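Local coordinates for protein orotidine 5'-phosphate decarboxylase (Pyrococcus horikoshii, PDB 2CZD) that probably catalyses the decarboxylation of orotidine 5'-monophosphate to UMP, the last step of de novo UMP synthesis, as a homodimeric TIM barrel, at residues 1-13 / 21-34. Numbering follows the deposited sequence.
Sequences MIVLALDVYEGER and VKDYISMIKVNWPL
The side-chain amide of Asn31, the N-cap of helix 32-38, is gripped at both ends: ND2 donates to Tyr9 OH at 3.0 Å, the phenol ring and amide nearly coplanar (18°), and OD1 caps the helix by accepting from Leu34 N, a second bond that fixes the amide's rotation. Pro33 CB packs 3.6 Å from Tyr9 CE1. With an alanine in place of Asn31, Tyr9 OH would probably lose this donor and Leu34 N its cap, leaving the phenol freer to swing. Leu6 N donates to Lys29 O at 3.0 Å, in the carbonyl plane. A water within bonding distance of both Lys29 O and Asp7 OD1 accepts from Lys29 NZ, and a second water joins NZ to Asp7 OD2, so these two residues, both assigned to the substrate site, are linked through solvent; Asp7 OD1 and Lys29 NZ stay 4.9 Å apart. Lys29 NZ also forms a salt bridge with Asp57, assigned to the same site. The lysine leaves the strand with CG anti to the backbone N (chi1 -180°), and a bend at chi3 lays CE 3.8 Å from Ala5 CB. Parallel pairing runs through Lys29 N to Leu4 O (2.8 Å, nearly straight) and Leu4 N to Met27 O; just ahead of the strand, Ser26 N donates to Ile2 O. On the side of Leu4 and Ile28, Leu6 CB lies 3.7 Å from Ile28 CG2, the two side chains running side by side, while Leu4 CD2 meets Val21 CG2 crosswise. The segments belong to the first beta-alpha-beta unit of the barrel, strands 2-5 and 27-31 joined by helix 11-21; strand 181-184 closes the barrel against strand 2-5, strand 53-60 flanks strand 27-31, and Leu69 of the second subunit packs on Tyr9 and Pro33.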
ATOM      1  N   MET B   1     -25.651   2.094  -8.601  1.00 22.24           N
ATOM      2  CA  MET B   1     -25.048   0.845  -8.054  1.00 17.95           C
ATOM      3  C   MET B   1     -24.207   1.178  -6.835  1.00 15.03           C
ATOM      4  O   MET B   1     -23.419   2.124  -6.823  1.00 16.98           O
ATOM      5  CB  MET B   1     -24.199   0.136  -9.111  1.00 24.56           C
ATOM      6  CG  MET B   1     -25.021  -0.403 -10.283  1.00 28.54           C
ATOM      7  SD  MET B   1     -24.023  -1.220 -11.529  1.00 30.76           S
ATOM      8  CE  MET B   1     -23.302   0.193 -12.394  1.00 27.87           C
ATOM      9  N   ILE B   2     -24.386   0.379  -5.803  1.00 10.50           N
ATOM     10  CA  ILE B   2     -23.694   0.602  -4.547  1.00 10.54           C
ATOM     11  C   ILE B   2     -22.528  -0.339  -4.310  1.00 11.97           C
ATOM     12  O   ILE B   2     -22.647  -1.533  -4.533  1.00 12.49           O
ATOM     13  CB  ILE B   2     -24.699   0.432  -3.367  1.00 12.35           C
ATOM     14  CG1 ILE B   2     -25.816   1.451  -3.509  1.00 13.42           C
ATOM     15  CG2 ILE B   2     -23.989   0.535  -2.010  1.00 12.80           C
ATOM     16  CD1 ILE B   2     -26.961   1.214  -2.521  1.00 15.36           C
ATOM     17  N   VAL B   3     -21.404   0.226  -3.870  1.00 10.55           N
ATOM     18  CA  VAL B   3     -20.236  -0.558  -3.493  1.00 10.73           C
ATOM     19  C   VAL B   3     -20.201  -0.457  -1.977  1.00  9.29           C
ATOM     20  O   VAL B   3     -20.084   0.625  -1.433  1.00 12.74           O
ATOM     21  CB  VAL B   3     -18.924   0.023  -4.057  1.00 10.09           C
ATOM     22  CG1 VAL B   3     -17.728  -0.724  -3.432  1.00  9.37           C
ATOM     23  CG2 VAL B   3     -18.921  -0.142  -5.595  1.00 10.68           C
ATOM     24  N   LEU B   4     -20.329  -1.592  -1.298  1.00 10.46           N
ATOM     25  CA  LEU B   4     -20.310  -1.594   0.163  1.00  9.94           C
ATOM     26  C   LEU B   4     -18.881  -1.703   0.683  1.00  9.49           C
ATOM     27  O   LEU B   4     -18.211  -2.704   0.419  1.00  9.73           O
ATOM     28  CB  LEU B   4     -21.125  -2.781   0.704  1.00 13.04           C
ATOM     29  CG  LEU B   4     -21.055  -2.942   2.227  1.00 13.19           C
ATOM     30  CD1 LEU B   4     -21.704  -1.746   2.905  1.00 12.87           C
ATOM     31  CD2 LEU B   4     -21.784  -4.237   2.631  1.00 12.26           C
ATOM     32  N   ALA B   5     -18.429  -0.668   1.390  1.00  9.99           N
ATOM     33  CA  ALA B   5     -17.097  -0.670   2.018  1.00 11.08           C
ATOM     34  C   ALA B   5     -17.340  -1.471   3.299  1.00 11.20           C
ATOM     35  O   ALA B   5     -17.817  -0.936   4.323  1.00 12.69           O
ATOM     36  CB  ALA B   5     -16.654   0.751   2.335  1.00 10.05           C
ATOM     37  N   LEU B   6     -17.025  -2.765   3.219  1.00 11.72           N
ATOM     38  CA  LEU B   6     -17.286  -3.708   4.307  1.00 12.25           C
ATOM     39  C   LEU B   6     -16.199  -3.674   5.366  1.00 12.09           C
ATOM     40  O   LEU B   6     -15.430  -4.640   5.551  1.00 13.14           O
ATOM     41  CB  LEU B   6     -17.436  -5.114   3.736  1.00 14.01           C
ATOM     42  CG  LEU B   6     -17.954  -6.177   4.710  1.00 12.67           C
ATOM     43  CD1 LEU B   6     -19.364  -5.797   5.153  1.00 15.22           C
ATOM     44  CD2 LEU B   6     -17.960  -7.527   4.020  1.00 16.05           C
ATOM     45  N   ASP B   7     -16.171  -2.557   6.072  1.00 11.77           N
ATOM     46  CA  ASP B   7     -15.157  -2.325   7.083  1.00 13.70           C
ATOM     47  C   ASP B   7     -15.621  -2.802   8.453  1.00 15.77           C
ATOM     48  O   ASP B   7     -15.689  -2.042   9.414  1.00 16.72           O
ATOM     49  CB  ASP B   7     -14.784  -0.841   7.088  1.00 11.93           C
ATOM     50  CG  ASP B   7     -14.189  -0.381   5.759  1.00 14.48           C
ATOM     51  OD1 ASP B   7     -13.739  -1.244   4.973  1.00 13.26           O
ATOM     52  OD2 ASP B   7     -14.157   0.845   5.506  1.00 17.03           O
ATOM     53  N   VAL B   8     -15.946  -4.089   8.497  1.00 16.04           N
ATOM     54  CA  VAL B   8     -16.416  -4.776   9.690  1.00 18.83           C
ATOM     55  C   VAL B   8     -15.316  -5.792   9.921  1.00 18.52           C
ATOM     56  O   VAL B   8     -15.241  -6.816   9.239  1.00 18.13           O
ATOM     57  CB  VAL B   8     -17.751  -5.464   9.401  1.00 18.85           C
ATOM     58  CG1 VAL B   8     -18.162  -6.356  10.574  1.00 20.43           C
ATOM     59  CG2 VAL B   8     -18.802  -4.397   9.124  1.00 18.40           C
ATOM     60  N   TYR B   9     -14.460  -5.491  10.889  1.00 21.84           N
ATOM     61  CA  TYR B   9     -13.296  -6.320  11.143  1.00 22.49           C
ATOM     62  C   TYR B   9     -13.516  -7.556  11.992  1.00 27.02           C
ATOM     63  O   TYR B   9     -12.617  -8.035  12.678  1.00 31.17           O
ATOM     64  CB  TYR B   9     -12.184  -5.418  11.686  1.00 22.10           C
ATOM     65  CG  TYR B   9     -11.971  -4.199  10.795  1.00 20.48           C
ATOM     66  CD1 TYR B   9     -11.711  -4.349   9.427  1.00 18.31           C
ATOM     67  CD2 TYR B   9     -12.104  -2.902  11.296  1.00 20.83           C
ATOM     68  CE1 TYR B   9     -11.599  -3.243   8.585  1.00 17.74           C
ATOM     69  CE2 TYR B   9     -11.993  -1.787  10.463  1.00 21.30           C
ATOM     70  CZ  TYR B   9     -11.740  -1.963   9.109  1.00 16.44           C
ATOM     71  OH  TYR B   9     -11.616  -0.856   8.300  1.00 19.58           O
ATOM     72  N   GLU B  10     -14.736  -8.068  11.911  1.00 30.27           N
ATOM     73  CA  GLU B  10     -15.131  -9.282  12.593  1.00 31.12           C
ATOM     74  C   GLU B  10     -15.637 -10.170  11.464  1.00 29.33           C
ATOM     75  O   GLU B  10     -16.785 -10.056  11.036  1.00 23.99           O
ATOM     76  CB  GLU B  10     -16.245  -8.996  13.586  1.00 35.05           C
ATOM     77  CG  GLU B  10     -16.540 -10.161  14.492  1.00 36.98           C
ATOM     78  CD  GLU B  10     -17.378  -9.756  15.689  1.00 41.55           C
ATOM     79  OE1 GLU B  10     -17.169  -8.636  16.209  1.00 43.20           O
ATOM     80  OE2 GLU B  10     -18.236 -10.560  16.119  1.00 42.98           O
ATOM     81  N   GLY B  11     -14.755 -11.032  10.973  1.00 28.13           N
ATOM     82  CA  GLY B  11     -15.080 -11.921   9.870  1.00 28.49           C
ATOM     83  C   GLY B  11     -16.492 -12.473   9.760  1.00 28.63           C
ATOM     84  O   GLY B  11     -17.159 -12.292   8.735  1.00 23.56           O
ATOM     85  N   GLU B  12     -16.951 -13.170  10.795  1.00 26.82           N
ATOM     86  CA  GLU B  12     -18.285 -13.745  10.765  1.00 28.69           C
ATOM     87  C   GLU B  12     -19.377 -12.689  10.583  1.00 26.79           C
ATOM     88  O   GLU B  12     -20.313 -12.889   9.815  1.00 27.84           O
ATOM     89  CB  GLU B  12     -18.557 -14.547  12.039  1.00 31.33           C
ATOM     90  CG  GLU B  12     -17.683 -15.776  12.196  1.00 36.90           C
ATOM     91  CD  GLU B  12     -17.806 -16.737  11.026  1.00 39.62           C
ATOM     92  OE1 GLU B  12     -18.942 -17.125  10.676  1.00 43.27           O
ATOM     93  OE2 GLU B  12     -16.760 -17.113  10.453  1.00 43.39           O
ATOM     94  N   ARG B  13     -19.253 -11.568  11.282  1.00 26.59           N
ATOM     95  CA  ARG B  13     -20.253 -10.515  11.175  1.00 26.70           C
ATOM     96  C   ARG B  13     -20.228  -9.888   9.785  1.00 25.10           C
ATOM     97  O   ARG B  13     -21.273  -9.621   9.187  1.00 20.29           O
ATOM     98  CB  ARG B  13     -20.007  -9.436  12.231  1.00 28.18           C
ATOM     99  CG  ARG B  13     -21.170  -8.467  12.373  1.00 30.40           C
ATOM    100  CD  ARG B  13     -21.105  -7.726  13.703  1.00 34.94           C
ATOM    101  NE  ARG B  13     -20.247  -6.547  13.655  1.00 38.71           N
ATOM    102  CZ  ARG B  13     -20.621  -5.368  13.168  1.00 36.61           C
ATOM    103  NH1 ARG B  13     -19.767  -4.350  13.159  1.00 39.29           N
ATOM    104  NH2 ARG B  13     -21.852  -5.203  12.698  1.00 40.80           N
ATOM    105  N   VAL B  21     -27.335  -7.779   2.678  1.00 16.77           N
ATOM    106  CA  VAL B  21     -27.563  -6.652   1.779  1.00 15.93           C
ATOM    107  C   VAL B  21     -27.298  -6.951   0.304  1.00 15.09           C
ATOM    108  O   VAL B  21     -27.487  -6.090  -0.545  1.00 15.10           O
ATOM    109  CB  VAL B  21     -26.688  -5.442   2.189  1.00 16.76           C
ATOM    110  CG1 VAL B  21     -26.912  -5.097   3.673  1.00 17.41           C
ATOM    111  CG2 VAL B  21     -25.215  -5.751   1.910  1.00 16.38           C
ATOM    112  N   LYS B  22     -26.882  -8.184   0.005  1.00 16.90           N
ATOM    113  CA  LYS B  22     -26.572  -8.577  -1.368  1.00 17.94           C
ATOM    114  C   LYS B  22     -27.544  -8.085  -2.433  1.00 17.41           C
ATOM    115  O   LYS B  22     -27.126  -7.660  -3.512  1.00 18.81           O
ATOM    116  CB  LYS B  22     -26.472 -10.102  -1.465  1.00 20.34           C
ATOM    117  CG  LYS B  22     -26.243 -10.591  -2.886  1.00 23.18           C
ATOM    118  CD  LYS B  22     -26.099 -12.096  -2.924  1.00 24.97           C
ATOM    119  CE  LYS B  22     -25.961 -12.593  -4.360  1.00 28.61           C
ATOM    120  NZ  LYS B  22     -25.912 -14.086  -4.393  1.00 28.83           N
ATOM    121  N   ASP B  23     -28.843  -8.153  -2.148  1.00 18.13           N
ATOM    122  CA  ASP B  23     -29.850  -7.733  -3.116  1.00 18.50           C
ATOM    123  C   ASP B  23     -29.735  -6.282  -3.575  1.00 18.13           C
ATOM    124  O   ASP B  23     -30.143  -5.939  -4.691  1.00 16.74           O
ATOM    125  CB  ASP B  23     -31.261  -7.966  -2.547  1.00 19.76           C
ATOM    126  CG  ASP B  23     -31.623  -9.448  -2.456  1.00 28.03           C
ATOM    127  OD1 ASP B  23     -32.695  -9.762  -1.902  1.00 30.76           O
ATOM    128  OD2 ASP B  23     -30.850 -10.304  -2.937  1.00 30.72           O
ATOM    129  N   TYR B  24     -29.161  -5.434  -2.727  1.00 18.51           N
ATOM    130  CA  TYR B  24     -29.062  -4.030  -3.066  1.00 17.72           C
ATOM    131  C   TYR B  24     -27.681  -3.453  -3.310  1.00 16.58           C
ATOM    132  O   TYR B  24     -27.548  -2.238  -3.357  1.00 15.91           O
ATOM    133  CB  TYR B  24     -29.767  -3.191  -1.995  1.00 17.76           C
ATOM    134  CG  TYR B  24     -31.213  -3.580  -1.820  1.00 19.79           C
ATOM    135  CD1 TYR B  24     -31.609  -4.382  -0.758  1.00 22.82           C
ATOM    136  CD2 TYR B  24     -32.173  -3.180  -2.741  1.00 22.92           C
ATOM    137  CE1 TYR B  24     -32.936  -4.782  -0.612  1.00 24.22           C
ATOM    138  CE2 TYR B  24     -33.506  -3.577  -2.609  1.00 25.79           C
ATOM    139  CZ  TYR B  24     -33.878  -4.376  -1.540  1.00 26.30           C
ATOM    140  OH  TYR B  24     -35.196  -4.775  -1.399  1.00 29.51           O
ATOM    141  N   ILE B  25     -26.669  -4.306  -3.478  1.00 16.47           N
ATOM    142  CA  ILE B  25     -25.308  -3.821  -3.731  1.00 13.08           C
ATOM    143  C   ILE B  25     -24.720  -4.525  -4.951  1.00 13.80           C
ATOM    144  O   ILE B  25     -25.131  -5.636  -5.302  1.00 15.96           O
ATOM    145  CB  ILE B  25     -24.388  -4.041  -2.508  1.00 13.97           C
ATOM    146  CG1 ILE B  25     -24.267  -5.532  -2.200  1.00 12.93           C
ATOM    147  CG2 ILE B  25     -24.978  -3.339  -1.283  1.00 13.49           C
ATOM    148  CD1 ILE B  25     -23.111  -5.850  -1.238  1.00 14.92           C
ATOM    149  N   SER B  26     -23.777  -3.861  -5.604  1.00 11.83           N
ATOM    150  CA  SER B  26     -23.136  -4.417  -6.789  1.00 11.13           C
ATOM    151  C   SER B  26     -21.755  -4.996  -6.522  1.00 12.26           C
ATOM    152  O   SER B  26     -21.287  -5.887  -7.261  1.00 14.74           O
ATOM    153  CB  SER B  26     -23.035  -3.349  -7.870  1.00 14.76           C
ATOM    154  OG  SER B  26     -24.331  -2.887  -8.204  1.00 19.34           O
ATOM    155  N   MET B  27     -21.093  -4.493  -5.481  1.00 10.36           N
ATOM    156  CA  MET B  27     -19.763  -4.986  -5.121  1.00 12.37           C
ATOM    157  C   MET B  27     -19.496  -4.780  -3.646  1.00  9.02           C
ATOM    158  O   MET B  27     -20.116  -3.940  -3.006  1.00 10.10           O
ATOM    159  CB  MET B  27     -18.678  -4.240  -5.904  1.00 15.73           C
ATOM    160  CG  MET B  27     -18.807  -4.381  -7.406  1.00 19.46           C
ATOM    161  SD  MET B  27     -17.360  -3.719  -8.221  1.00 21.14           S
ATOM    162  CE  MET B  27     -17.992  -3.452  -9.909  1.00 14.97           C
ATOM    163  N   ILE B  28     -18.544  -5.552  -3.126  1.00  9.50           N
ATOM    164  CA  ILE B  28     -18.104  -5.445  -1.748  1.00 10.39           C
ATOM    165  C   ILE B  28     -16.655  -4.993  -1.856  1.00 11.34           C
ATOM    166  O   ILE B  28     -15.886  -5.542  -2.655  1.00 12.05           O
ATOM    167  CB  ILE B  28     -18.126  -6.806  -1.038  1.00 12.43           C
ATOM    168  CG1 ILE B  28     -19.566  -7.323  -0.969  1.00 15.74           C
ATOM    169  CG2 ILE B  28     -17.513  -6.680   0.345  1.00 18.01           C
ATOM    170  CD1 ILE B  28     -19.660  -8.795  -0.577  1.00 13.86           C
ATOM    171  N   LYS B  29     -16.295  -3.980  -1.086  1.00  8.65           N
ATOM    172  CA  LYS B  29     -14.916  -3.489  -1.081  1.00  8.59           C
ATOM    173  C   LYS B  29     -14.259  -3.845   0.259  1.00 11.01           C
ATOM    174  O   LYS B  29     -14.809  -3.562   1.336  1.00  9.47           O
ATOM    175  CB  LYS B  29     -14.891  -1.965  -1.292  1.00  8.55           C
ATOM    176  CG  LYS B  29     -13.471  -1.364  -1.304  1.00  7.83           C
ATOM    177  CD  LYS B  29     -13.552   0.127  -1.619  1.00  7.51           C
ATOM    178  CE  LYS B  29     -13.982   0.963  -0.398  1.00  9.48           C
ATOM    179  NZ  LYS B  29     -12.957   0.929   0.693  1.00 11.35           N
ATOM    180  N   VAL B  30     -13.091  -4.474   0.194  1.00  8.75           N
ATOM    181  CA  VAL B  30     -12.376  -4.853   1.407  1.00  8.52           C
ATOM    182  C   VAL B  30     -11.052  -4.096   1.460  1.00 11.04           C
ATOM    183  O   VAL B  30     -10.516  -3.694   0.427  1.00 11.74           O
ATOM    184  CB  VAL B  30     -12.122  -6.382   1.474  1.00 12.22           C
ATOM    185  CG1 VAL B  30     -13.463  -7.132   1.435  1.00 13.95           C
ATOM    186  CG2 VAL B  30     -11.222  -6.822   0.324  1.00 12.95           C
ATOM    187  N   ASN B  31     -10.528  -3.886   2.661  1.00 11.91           N
ATOM    188  CA  ASN B  31      -9.267  -3.153   2.792  1.00 12.29           C
ATOM    189  C   ASN B  31      -8.173  -3.955   3.500  1.00 10.53           C
ATOM    190  O   ASN B  31      -8.382  -5.110   3.854  1.00 10.77           O
ATOM    191  CB  ASN B  31      -9.512  -1.825   3.514  1.00 12.85           C
ATOM    192  CG  ASN B  31     -10.110  -2.009   4.895  1.00 13.37           C
ATOM    193  OD1 ASN B  31     -10.093  -3.098   5.454  1.00 15.23           O
ATOM    194  ND2 ASN B  31     -10.620  -0.926   5.462  1.00 16.74           N
ATOM    195  N   TRP B  32      -6.989  -3.367   3.666  1.00  9.43           N
ATOM    196  CA  TRP B  32      -5.919  -4.095   4.344  1.00  9.42           C
ATOM    197  C   TRP B  32      -6.280  -4.490   5.794  1.00 10.21           C
ATOM    198  O   TRP B  32      -5.988  -5.604   6.221  1.00 10.66           O
ATOM    199  CB  TRP B  32      -4.602  -3.284   4.324  1.00  8.79           C
ATOM    200  CG  TRP B  32      -3.816  -3.332   3.012  1.00 10.99           C
ATOM    201  CD1 TRP B  32      -3.378  -2.254   2.293  1.00 12.81           C
ATOM    202  CD2 TRP B  32      -3.268  -4.490   2.363  1.00 11.65           C
ATOM    203  NE1 TRP B  32      -2.589  -2.666   1.246  1.00 13.96           N
ATOM    204  CE2 TRP B  32      -2.499  -4.031   1.262  1.00 12.12           C
ATOM    205  CE3 TRP B  32      -3.344  -5.865   2.605  1.00 10.91           C
ATOM    206  CZ2 TRP B  32      -1.811  -4.896   0.412  1.00 13.83           C
ATOM    207  CZ3 TRP B  32      -2.649  -6.740   1.747  1.00 14.27           C
ATOM    208  CH2 TRP B  32      -1.892  -6.240   0.664  1.00 14.13           C
ATOM    209  N   PRO B  33      -6.922  -3.591   6.561  1.00 10.35           N
ATOM    210  CA  PRO B  33      -7.263  -3.977   7.939  1.00 11.51           C
ATOM    211  C   PRO B  33      -8.057  -5.283   8.027  1.00 10.83           C
ATOM    212  O   PRO B  33      -7.785  -6.119   8.888  1.00 12.20           O
ATOM    213  CB  PRO B  33      -8.056  -2.775   8.454  1.00  9.74           C
ATOM    214  CG  PRO B  33      -7.331  -1.600   7.777  1.00 10.52           C
ATOM    215  CD  PRO B  33      -7.023  -2.130   6.365  1.00  8.80           C
ATOM    216  N   LEU B  34      -9.040  -5.462   7.143  1.00 12.48           N
ATOM    217  CA  LEU B  34      -9.827  -6.689   7.161  1.00 11.85           C
ATOM    218  C   LEU B  34      -8.957  -7.882   6.776  1.00 11.58           C
ATOM    219  O   LEU B  34      -9.010  -8.921   7.426  1.00 12.46           O
ATOM    220  CB  LEU B  34     -11.036  -6.585   6.215  1.00 11.96           C
ATOM    221  CG  LEU B  34     -11.922  -7.835   6.147  1.00 11.31           C
ATOM    222  CD1 LEU B  34     -12.533  -8.112   7.539  1.00 14.84           C
ATOM    223  CD2 LEU B  34     -13.024  -7.627   5.112  1.00 13.90           C
TER
HETATM  224  O   HOH W   1     -26.655  -1.406  -5.882  1.00 19.57           O
HETATM  225  O   HOH W   2     -12.956  -3.979   4.553  1.00 11.99           O
HETATM  226  O   HOH W   3     -13.373  -1.357   2.284  1.00 12.24           O
HETATM  227  O   HOH W   4     -12.755   1.843   3.372  1.00 30.48           O